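Probable starch synthase 4, chloroplastic/amyloplastic (Arabidopsis thaliana, PDB 6GNE) is a probable plastid starch synthase of the GT-B glycosyltransferase fold, with two Rossmann-like domains facing each other across a cleft. Local coordinates at residues Ile170-His175 and Asn224-Val229. Residues are numbered along the deposited sequence; the frame is centred on the assembly and turned at random.
Sequences ICFTCH and NIVTTV. With AC1 (4,6-dideoxy-4-{[(1S,4R,5S,6S)-4,5,6-trihydroxy-3-(hydroxymethyl)cyclohex-2-en-1-yl]amino}-alpha-D-glucopyranose), chain C.
The backbone oxygen of I170 accepts two amides, I225 N of the neighbouring strand at 3.1 Å and, more weakly, N224 N just before it. The N224 side chain brings its OD1 alongside, where it accepts I170 N through an in-plane lone pair at 3.0 Å, in a nearly straight bond (171°). Strands 169-174 and 225-228 are parallel neighbours in the Rossmann-like sheet of the N-terminal GT-B domain, with 141-145 flanking the first and 257-259 the second. Farther along, F172 is bonded through N to I225 O and through O to T227 N, and C174 N reaches T227 O. C171, T173, I225 and T227 share one sheet face, where C171 SG packs on I225 CG2. There a chi1 of 82° sets T227 OG1 between its own backbone N and carbonyl carbon, to meet T173 OG1 at 2.9 Å and also Y490 OH; T173 OG1 bonds H143. The T228 side chain is on the other face, and its OG1 donates to C174 O at 2.7 Å. Just past the strands, H175 and V229 line the glycan pocket: V229 CG1 approaches H175 ND1, H145 bonds H175 NE2, and T173 CG2 sits over one face of the H175 ring, toward its rim, while ND1 donates in plane to AC1 O6B at 2.7 Å.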
loop_
_atom_site.group_PDB
_atom_site.type_symbol
_atom_site.label_atom_id
_atom_site.label_comp_id
_atom_site.label_asym_id
_atom_site.label_seq_id
_atom_site.Cartn_x
_atom_site.Cartn_y
_atom_site.Cartn_z
ATOM N N ILE A 170 -12.220 17.282 4.643
ATOM C CA ILE A 170 -11.864 16.190 3.734
ATOM C C ILE A 170 -10.348 16.064 3.639
ATOM O O ILE A 170 -9.632 17.050 3.400
ATOM C CB ILE A 170 -12.486 16.381 2.325
ATOM C CG1 ILE A 170 -14.004 16.655 2.416
ATOM C CG2 ILE A 170 -12.230 15.166 1.438
ATOM C CD1 ILE A 170 -14.768 15.654 3.243
ATOM N N CYS A 171 -9.863 14.844 3.872
ATOM C CA CYS A 171 -8.470 14.495 3.656
ATOM C C CYS A 171 -8.424 13.506 2.504
ATOM O O CYS A 171 -9.239 12.575 2.413
ATOM C CB CYS A 171 -7.861 13.896 4.920
ATOM S SG CYS A 171 -6.078 13.524 4.861
ATOM N N PHE A 172 -7.480 13.735 1.599
ATOM C CA PHE A 172 -7.228 12.805 0.487
ATOM C C PHE A 172 -5.785 12.340 0.488
ATOM O O PHE A 172 -4.877 13.153 0.513
ATOM C CB PHE A 172 -7.554 13.475 -0.837
ATOM C CG PHE A 172 -7.229 12.631 -2.017
ATOM C CD1 PHE A 172 -7.922 11.478 -2.253
ATOM C CD2 PHE A 172 -6.249 13.006 -2.912
ATOM C CE1 PHE A 172 -7.643 10.685 -3.341
ATOM C CE2 PHE A 172 -5.966 12.236 -4.023
ATOM C CZ PHE A 172 -6.666 11.064 -4.230
ATOM N N THR A 173 -5.572 11.038 0.498
ATOM C CA THR A 173 -4.236 10.480 0.332
ATOM C C THR A 173 -4.165 9.823 -1.063
ATOM O O THR A 173 -5.007 8.985 -1.378
ATOM C CB THR A 173 -3.917 9.493 1.461
ATOM O OG1 THR A 173 -3.903 10.185 2.707
ATOM C CG2 THR A 173 -2.556 8.806 1.249
ATOM N N CYS A 174 -3.203 10.245 -1.899
ATOM C CA CYS A 174 -2.836 9.463 -3.110
ATOM C C CYS A 174 -1.598 8.633 -2.829
ATOM O O CYS A 174 -0.515 9.192 -2.521
ATOM C CB CYS A 174 -2.600 10.341 -4.350
ATOM S SG CYS A 174 -2.493 9.344 -5.867
ATOM N N HIS A 175 -1.783 7.318 -2.923
ATOM C CA HIS A 175 -0.739 6.321 -2.655
ATOM C C HIS A 175 0.087 5.959 -3.931
ATOM O O HIS A 175 1.141 5.287 -3.845
ATOM C CB HIS A 175 -1.362 5.037 -2.118
ATOM C CG HIS A 175 -2.099 5.191 -0.829
ATOM N ND1 HIS A 175 -1.658 4.615 0.340
ATOM C CD2 HIS A 175 -3.279 5.779 -0.536
ATOM C CE1 HIS A 175 -2.515 4.878 1.304
ATOM N NE2 HIS A 175 -3.503 5.592 0.801
ATOM N N ASN A 224 -9.420 19.470 1.917
ATOM C CA ASN A 224 -8.768 20.420 2.827
ATOM C C ASN A 224 -7.332 20.011 3.178
ATOM O O ASN A 224 -6.526 20.867 3.591
ATOM C CB ASN A 224 -9.582 20.538 4.123
ATOM C CG ASN A 224 -11.002 20.949 3.864
ATOM O OD1 ASN A 224 -11.964 20.154 3.984
ATOM N ND2 ASN A 224 -11.145 22.180 3.448
ATOM N N ILE A 225 -7.043 18.702 3.051
ATOM C CA ILE A 225 -5.733 18.136 3.335
ATOM C C ILE A 225 -5.431 17.140 2.231
ATOM O O ILE A 225 -6.263 16.279 1.938
ATOM C CB ILE A 225 -5.697 17.375 4.710
ATOM C CG1 ILE A 225 -6.155 18.266 5.876
ATOM C CG2 ILE A 225 -4.302 16.857 5.026
ATOM C CD1 ILE A 225 -6.593 17.477 7.103
ATOM N N VAL A 226 -4.239 17.238 1.630
ATOM C CA VAL A 226 -3.810 16.268 0.609
ATOM C C VAL A 226 -2.474 15.708 0.991
ATOM O O VAL A 226 -1.522 16.468 1.160
ATOM C CB VAL A 226 -3.678 16.915 -0.792
ATOM C CG1 VAL A 226 -3.380 15.830 -1.831
ATOM C CG2 VAL A 226 -4.937 17.759 -1.145
ATOM N N THR A 227 -2.368 14.383 1.118
ATOM C CA THR A 227 -1.053 13.750 1.386
ATOM C C THR A 227 -0.683 12.700 0.367
ATOM O O THR A 227 -1.519 12.204 -0.382
ATOM C CB THR A 227 -0.935 13.118 2.804
ATOM O OG1 THR A 227 -1.520 11.805 2.828
ATOM C CG2 THR A 227 -1.594 14.005 3.856
ATOM N N THR A 228 0.613 12.401 0.344
ATOM C CA THR A 228 1.118 11.182 -0.249
ATOM C C THR A 228 2.069 10.517 0.733
ATOM O O THR A 228 2.312 11.018 1.832
ATOM C CB THR A 228 1.726 11.388 -1.641
ATOM O OG1 THR A 228 1.971 10.114 -2.225
ATOM C CG2 THR A 228 3.011 12.184 -1.587
ATOM N N VAL A 229 2.611 9.394 0.317
ATOM C CA VAL A 229 3.081 8.401 1.256
ATOM C C VAL A 229 4.613 8.405 1.545
ATOM O O VAL A 229 5.103 7.507 2.281
ATOM C CB VAL A 229 2.540 7.016 0.846
ATOM C CG1 VAL A 229 1.020 7.019 1.032
ATOM C CG2 VAL A 229 2.907 6.676 -0.604
HETATM C C1 AC1 C . -3.675 0.187 -6.086
HETATM O O2 AC1 C . -4.073 2.580 -6.113
HETATM C C2 AC1 C . -3.352 1.537 -5.437
HETATM C C4A AC1 C . 2.806 2.436 -1.495
HETATM C C3 AC1 C . -1.837 1.795 -5.398
HETATM O O3 AC1 C . -1.639 3.040 -4.722
HETATM C C4 AC1 C . -1.127 0.632 -4.697
HETATM N N4A AC1 C . 0.327 0.805 -4.531
HETATM C C5 AC1 C . -1.475 -0.621 -5.505
HETATM O O5 AC1 C . -2.889 -0.834 -5.470
HETATM C C6 AC1 C . -0.859 -1.893 -4.947
HETATM C C1B AC1 C . 0.951 1.880 -3.746
HETATM C C2B AC1 C . 2.477 2.027 -3.973
HETATM O O2B AC1 C . 2.969 1.251 -5.083
HETATM C C3B AC1 C . 3.332 1.743 -2.742
HETATM O O3B AC1 C . 4.609 2.322 -2.992
HETATM O O4 AC1 C . 3.601 2.043 -0.374
HETATM C C5B AC1 C . 1.352 2.144 -1.272
HETATM C C7B AC1 C . 0.538 1.835 -2.287
HETATM C C6B AC1 C . 0.771 2.262 0.118
HETATM O O6B AC1 C . 0.867 3.609 0.595
#